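Local coordinates for citryl-CoA lyase (Hydrogenobacter thermophilus, PDB 6HXP) that cleaves citryl-CoA to acetyl-CoA and oxaloacetate, and belongs to the citrate synthase family, at the interface of chains A and B. Sequence-based numbering; all coordinates share one arbitrary frame. Chains: chain A/B, Citryl-CoA lyase.

Contact 1: the interface of chains A and B. Residues chain A 25, 28-30; chain B 56, 151, 155.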
# COMPACT_ATOMS: atom_id res chain seq x y z
N LEU A 25 -3.46 0.84 30.48
CA LEU A 25 -2.53 1.48 31.39
C LEU A 25 -1.98 0.54 32.45
O LEU A 25 -0.88 0.79 32.95
CB LEU A 25 -3.11 2.76 31.96
CG LEU A 25 -3.16 3.85 30.82
CD1 LEU A 25 -3.40 5.12 31.34
CD2 LEU A 25 -1.85 3.93 29.99
N VAL A 28 0.84 -1.52 30.52
CA VAL A 28 2.06 -0.72 30.30
C VAL A 28 2.92 -0.82 31.57
O VAL A 28 2.45 -0.48 32.65
CB VAL A 28 1.71 0.74 29.98
CG1 VAL A 28 2.96 1.64 29.92
CG2 VAL A 28 0.94 0.84 28.64
N GLY A 29 4.17 -1.25 31.39
CA GLY A 29 5.13 -1.41 32.48
C GLY A 29 5.07 -2.76 33.17
O GLY A 29 5.95 -3.05 34.01
N ASN A 30 4.03 -3.56 32.90
CA ASN A 30 3.82 -4.85 33.54
C ASN A 30 3.92 -6.03 32.61
O ASN A 30 4.31 -7.10 33.05
CB ASN A 30 2.48 -4.88 34.27
CG ASN A 30 2.54 -3.97 35.49
OD1 ASN A 30 3.54 -3.97 36.23
ND2 ASN A 30 1.45 -3.26 35.76
N ALA B 56 7.56 -0.62 27.56
CA ALA B 56 6.41 0.21 27.96
C ALA B 56 5.90 1.09 26.84
O ALA B 56 4.67 1.25 26.67
CB ALA B 56 6.78 1.06 29.16
N ARG B 151 1.39 7.54 33.10
CA ARG B 151 1.86 6.18 33.34
C ARG B 151 3.31 6.02 32.87
O ARG B 151 4.15 5.46 33.59
CB ARG B 151 0.94 5.18 32.63
CG ARG B 151 1.34 3.71 32.77
CD ARG B 151 1.32 3.29 34.21
NE ARG B 151 1.64 1.87 34.31
CZ ARG B 151 2.15 1.30 35.38
NH1 ARG B 151 2.38 2.02 36.48
NH2 ARG B 151 2.47 0.01 35.37
N ILE B 155 6.70 5.50 35.26
CA ILE B 155 7.66 4.39 35.05
C ILE B 155 9.07 4.95 34.85
O ILE B 155 10.03 4.49 35.49
CB ILE B 155 7.21 3.51 33.86
CG1 ILE B 155 5.90 2.77 34.19
CG2 ILE B 155 8.30 2.49 33.52
CD1 ILE B 155 5.19 2.29 32.92
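B:Arg151 reaches from helix 147-158 across to the turn that follows helix 24-27 of chain A. Its guanidinium group meets the backbone carbonyl of A:Val28 side-on. B:Arg151 NE donates to A:Val28 O at 3.0 Å. B:Arg151 NH2 donates to the same A:Val28 O at 2.8 Å and lies in the carbonyl plane, whereas NE is tilted 34° from it. Two bonds to one acceptor fix the turn of the guanidinium group. Neither is straight, as expected when two nitrogens of one group share an oxygen. The carbonyl oxygen of A:Leu25 is also near NE, but the N-H points elsewhere.

The arginine chain starts with CG opposite the backbone N and then bends at chi2 (61°). This bend carries the head toward the A:Val28 carbonyl. The aliphatic part is used too. B:Arg151 CB packs against A:Leu25 CD2 at 4.0 Å, the two side chains running past each other in opposite directions. B:Arg151 CG lies 3.9 Å from A:Val28 CG1. The A:Asn30 and B:Arg151 side chains cross at about a right angle, and the amide plane is turned 46° from the guanidinium plane.

The same A:Val28 CG1 also packs on B:Ala56 CB at 3.9 Å. A:Val28 CG1 meets B:Ile155 CD1 at 3.8 Å, the valine and isoleucine crossing nearly perpendicular. B:Ile155 CD1 touches A:Gly29 CA at 3.7 Å. It also covers one face of the B:Arg151 guanidinium, toward the rim.

The patch fastens a turn of one subunit to helices 48-60 and 147-158 of the other. It probably helps hold the dimer together, the usual unit of this family.

Contact 2: the interface of chains A and B. Residues chain A 56, 59-60, 152, 155; chain B 24, 28-29.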
# COMPACT_ATOMS: atom_id res chain seq x y z
N ALA A 56 10.97 -15.41 21.43
CA ALA A 56 11.94 -16.08 20.54
C ALA A 56 11.48 -16.12 19.10
O ALA A 56 12.29 -15.92 18.17
CB ALA A 56 12.21 -17.48 21.04
N VAL A 59 11.76 -12.50 17.55
CA VAL A 59 13.16 -12.13 17.30
C VAL A 59 13.70 -12.89 16.12
O VAL A 59 14.49 -12.32 15.33
CB VAL A 59 14.01 -12.34 18.57
CG1 VAL A 59 15.50 -12.14 18.29
CG2 VAL A 59 13.57 -11.37 19.66
N SER A 60 13.29 -14.17 15.96
CA SER A 60 13.79 -15.03 14.88
C SER A 60 13.62 -14.46 13.49
O SER A 60 14.40 -14.77 12.61
CB SER A 60 13.08 -16.38 14.91
OG SER A 60 13.53 -17.15 16.03
N LEU A 152 15.10 -22.66 17.76
CA LEU A 152 13.74 -22.54 18.29
C LEU A 152 13.28 -23.83 18.99
O LEU A 152 12.66 -23.77 20.06
CB LEU A 152 12.77 -22.17 17.19
CG LEU A 152 12.81 -20.72 16.76
CD1 LEU A 152 12.04 -20.53 15.46
CD2 LEU A 152 12.22 -19.79 17.86
N ILE A 155 15.08 -24.34 22.32
CA ILE A 155 14.43 -23.50 23.36
C ILE A 155 13.11 -24.14 23.80
O ILE A 155 12.85 -24.28 25.01
CB ILE A 155 14.23 -22.07 22.84
CG1 ILE A 155 15.59 -21.36 22.63
CG2 ILE A 155 13.39 -21.25 23.83
CD1 ILE A 155 15.47 -20.16 21.69
N LEU B 24 22.12 -13.55 14.86
CA LEU B 24 20.69 -13.60 15.18
C LEU B 24 20.34 -14.82 16.02
O LEU B 24 19.58 -14.67 16.98
CB LEU B 24 19.87 -13.54 13.90
CG LEU B 24 18.32 -13.52 14.14
CD1 LEU B 24 17.90 -12.47 15.14
CD2 LEU B 24 17.60 -13.29 12.84
N VAL B 28 18.12 -14.88 19.61
CA VAL B 28 16.89 -15.67 19.81
C VAL B 28 17.01 -16.42 21.13
O VAL B 28 17.96 -17.18 21.32
CB VAL B 28 16.68 -16.64 18.63
CG1 VAL B 28 15.50 -17.61 18.88
CG2 VAL B 28 16.44 -15.87 17.31
N GLY B 29 16.03 -16.22 22.01
CA GLY B 29 15.98 -16.85 23.33
C GLY B 29 16.71 -16.08 24.41
O GLY B 29 16.59 -16.45 25.60
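B:Val28 follows helix 24-27 with an extended backbone, B:Gly29 then turns with a positive phi (87°), and the loop lies against helix 48-60 of chain A. The valine is the centre of the patch and hides 60 Å² against chain A. Its two methyl groups both face the hydroxyl of A:Ser60. A:Ser60 OG is 3.4 Å from B:Val28 CG2. A:Ser60 OG is 3.5 Å from B:Val28 CG1. B:Val28 CG2 also packs on the backbone of the serine, at 3.7 Å from A:Ser60 CA.

The hydroxyl is held by its own helix. With chi1 at -72°, A:Ser60 OG sits beside the backbone N and donates to A:Ala56 O, one turn back, at 2.8 Å. The donor is tilted 34° from that carbonyl plane. This bond is likely to turn the hydroxyl hydrogen toward the helix, with the valine meeting the oxygen from outside. Replacing A:Ser60 with an alanine would probably cost A:Ala56 O this donor and open a gap in front of the two B:Val28 methyls.

A:Val59 lies alongside B:Val28 and B:Leu24, running opposite to both. A:Val59 CG1 is 4.0 Å from B:Val28 CG2. A:Leu152, from helix 147-158, makes a marginal contact at right angles to B:Val28. At the far end, B:Leu24 spreads its two methyls over the last turn of helix 48-60: CD1 lies 3.4 Å from A:Val59 O, and CD2 lies 3.5 Å from A:Ser60 O.

Contact 1 and contact 2 lie about 25 Å apart, between centres of their C-alpha atoms. They sample the same symmetric region at its two copies, with the chains exchanged. Contact 1 sets A:Val28 and A:Gly29 against B:Ala56 and B:Ile155. Contact 2 sets B:Val28 and B:Gly29 against A:Ala56 and A:Ile155. Contact 1 shows the polar side of this region, through B:Arg151. Contact 2 shows the side toward the end of helix 48-60. Each set recurs at the other place. Each subunit therefore gives its turn and receives its partner's, a reciprocal arrangement that probably steadies the dimer within the deposited tetramer.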